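Local coordinates for putative fusidic acid resistance protein (Staphylococcus aureus, PDB 2YB5) that probably confers resistance to the antibiotic fusidic acid by helping to clear ribosomes, consistent with binding to elongation factor G, at residues W123-N126 / S127-R130. Residues are numbered along the deposited sequence; the frame is centred on the assembly and turned at random.
Sequences WNDN and SSNR
Two backbone amides grip the carbonyl oxygen of Asp125: Arg130 N lies 3.1 Å from Asp125 O and Ser128 N 3.2 Å from it, and they reach it from opposite faces of the carbonyl plane, both well out of that plane. Asp125 N gives its hydrogen to Arg130 O at 2.8 Å. The two bonds between Asp125 and Arg130 make the antiparallel hydrogen-bonded pair joining strands 121-125 and 130-136, at the edge of the sheet in the treble-clef zinc-finger region, while the Ser128 N bond closes a type I turn from Asp125 to Ser128. The loop illustrates a familiar hairpin closure, a type I turn followed by a G1 bulge: Asn129, with positive phi (48°), and Arg130 both face Asp125. The Asp125 carboxylate in turn clasps the loop. Its chi1 of -179° places OD1 where Ser127 OG donates to it at 2.6 Å, on the syn side but tilted from the carboxylate plane; Ser127 N adds a weak bond to the same oxygen. Across the strands, Asn124 CA makes a CH···O contact of 3.3 Å with Arg130 O. The Arg130 chain bends at chi3 (-73°), carrying the guanidinium away from Asp125, and NH1 bonds to the hydroxyl of Tyr132.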
ATOM      1  N   TRP A 123       5.016  10.331  -6.833  1.00 32.93           N
ATOM      2  CA  TRP A 123       5.468  11.685  -6.502  1.00 34.92           C
ATOM      3  C   TRP A 123       5.030  12.698  -7.528  1.00 36.27           C
ATOM      4  O   TRP A 123       4.886  12.383  -8.716  1.00 35.67           O
ATOM      5  CB  TRP A 123       6.990  11.759  -6.334  1.00 35.32           C
ATOM      6  CG  TRP A 123       7.832  11.678  -7.611  1.00 35.04           C
ATOM      7  CD1 TRP A 123       8.456  12.719  -8.257  1.00 36.54           C
ATOM      8  CD2 TRP A 123       8.190  10.492  -8.337  1.00 33.14           C
ATOM      9  NE1 TRP A 123       9.168  12.248  -9.337  1.00 35.96           N
ATOM     10  CE2 TRP A 123       9.020  10.888  -9.410  1.00 33.52           C
ATOM     11  CE3 TRP A 123       7.879   9.134  -8.192  1.00 32.74           C
ATOM     12  CZ2 TRP A 123       9.523   9.979 -10.339  1.00 31.90           C
ATOM     13  CZ3 TRP A 123       8.406   8.229  -9.103  1.00 30.35           C
ATOM     14  CH2 TRP A 123       9.202   8.657 -10.166  1.00 30.30           C
ATOM     15  N   ASN A 124       4.844  13.924  -7.055  1.00 38.37           N
ATOM     16  CA  ASN A 124       4.267  14.972  -7.868  1.00 40.70           C
ATOM     17  C   ASN A 124       5.332  15.947  -8.365  1.00 42.62           C
ATOM     18  O   ASN A 124       6.300  16.256  -7.659  1.00 43.03           O
ATOM     19  CB  ASN A 124       3.156  15.698  -7.085  1.00 41.06           C
ATOM     20  CG  ASN A 124       1.999  14.775  -6.703  1.00 41.24           C
ATOM     21  OD1 ASN A 124       1.792  13.715  -7.315  1.00 40.61           O
ATOM     22  ND2 ASN A 124       1.240  15.167  -5.679  1.00 40.68           N
ATOM     23  N   ASP A 125       5.169  16.382  -9.610  1.00 44.50           N
ATOM     24  CA  ASP A 125       5.902  17.526 -10.132  1.00 47.25           C
ATOM     25  C   ASP A 125       4.882  18.644 -10.370  1.00 49.08           C
ATOM     26  O   ASP A 125       4.286  18.733 -11.440  1.00 49.25           O
ATOM     27  CB  ASP A 125       6.636  17.165 -11.426  1.00 47.63           C
ATOM     28  CG  ASP A 125       7.433  18.331 -11.999  1.00 51.13           C
ATOM     29  OD1 ASP A 125       7.659  19.324 -11.271  1.00 53.97           O
ATOM     30  OD2 ASP A 125       7.841  18.250 -13.181  1.00 53.60           O
ATOM     31  N   ASN A 126       4.692  19.475  -9.347  1.00 50.88           N
ATOM     32  CA  ASN A 126       3.752  20.594  -9.376  1.00 53.22           C
ATOM     33  C   ASN A 126       4.003  21.623 -10.490  1.00 55.16           C
ATOM     34  O   ASN A 126       3.082  22.339 -10.878  1.00 56.11           O
ATOM     35  CB  ASN A 126       3.756  21.331  -8.021  1.00 54.71           C
ATOM     36  CG  ASN A 126       3.350  20.435  -6.839  1.00 53.99           C
ATOM     37  OD1 ASN A 126       3.496  20.827  -5.680  1.00 55.18           O
ATOM     38  ND2 ASN A 126       2.837  19.242  -7.130  1.00 53.05           N
ATOM     39  N   SER A 127       5.235  21.712 -10.995  1.00 55.90           N
ATOM     40  CA  SER A 127       5.543  22.680 -12.065  1.00 58.16           C
ATOM     41  C   SER A 127       4.929  22.293 -13.422  1.00 58.07           C
ATOM     42  O   SER A 127       4.741  23.150 -14.282  1.00 60.07           O
ATOM     43  CB  SER A 127       7.058  22.925 -12.180  1.00 58.98           C
ATOM     44  OG  SER A 127       7.793  21.727 -12.349  1.00 58.44           O
ATOM     45  N   SER A 128       4.602  21.010 -13.599  1.00 56.21           N
ATOM     46  CA  SER A 128       3.922  20.519 -14.805  1.00 56.01           C
ATOM     47  C   SER A 128       2.601  19.826 -14.461  1.00 54.41           C
ATOM     48  O   SER A 128       1.981  19.176 -15.314  1.00 53.89           O
ATOM     49  CB  SER A 128       4.844  19.579 -15.600  1.00 55.54           C
ATOM     50  OG  SER A 128       5.788  18.930 -14.761  1.00 55.02           O
ATOM     51  N   ASN A 129       2.166  19.995 -13.212  1.00 53.40           N
ATOM     52  CA  ASN A 129       0.952  19.377 -12.706  1.00 51.61           C
ATOM     53  C   ASN A 129       0.883  17.884 -13.035  1.00 48.45           C
ATOM     54  O   ASN A 129      -0.098  17.378 -13.559  1.00 48.63           O
ATOM     55  CB  ASN A 129      -0.257  20.154 -13.209  1.00 53.40           C
ATOM     56  CG  ASN A 129      -0.374  21.509 -12.539  1.00 57.23           C
ATOM     57  OD1 ASN A 129      -0.701  21.591 -11.351  1.00 61.38           O
ATOM     58  ND2 ASN A 129      -0.072  22.576 -13.276  1.00 59.80           N
ATOM     59  N   ARG A 130       1.951  17.190 -12.691  1.00 45.82           N
ATOM     60  CA  ARG A 130       2.129  15.802 -13.066  1.00 43.19           C
ATOM     61  C   ARG A 130       2.296  14.939 -11.817  1.00 40.11           C
ATOM     62  O   ARG A 130       2.767  15.420 -10.787  1.00 39.77           O
ATOM     63  CB  ARG A 130       3.369  15.705 -13.955  1.00 43.62           C
ATOM     64  CG  ARG A 130       3.592  14.359 -14.622  1.00 43.81           C
ATOM     65  CD  ARG A 130       4.746  14.451 -15.623  1.00 45.50           C
ATOM     66  NE  ARG A 130       4.377  15.193 -16.827  1.00 47.58           N
ATOM     67  CZ  ARG A 130       5.162  15.359 -17.890  1.00 48.37           C
ATOM     68  NH1 ARG A 130       6.382  14.832 -17.930  1.00 48.13           N
ATOM     69  NH2 ARG A 130       4.720  16.049 -18.928  1.00 50.47           N
TER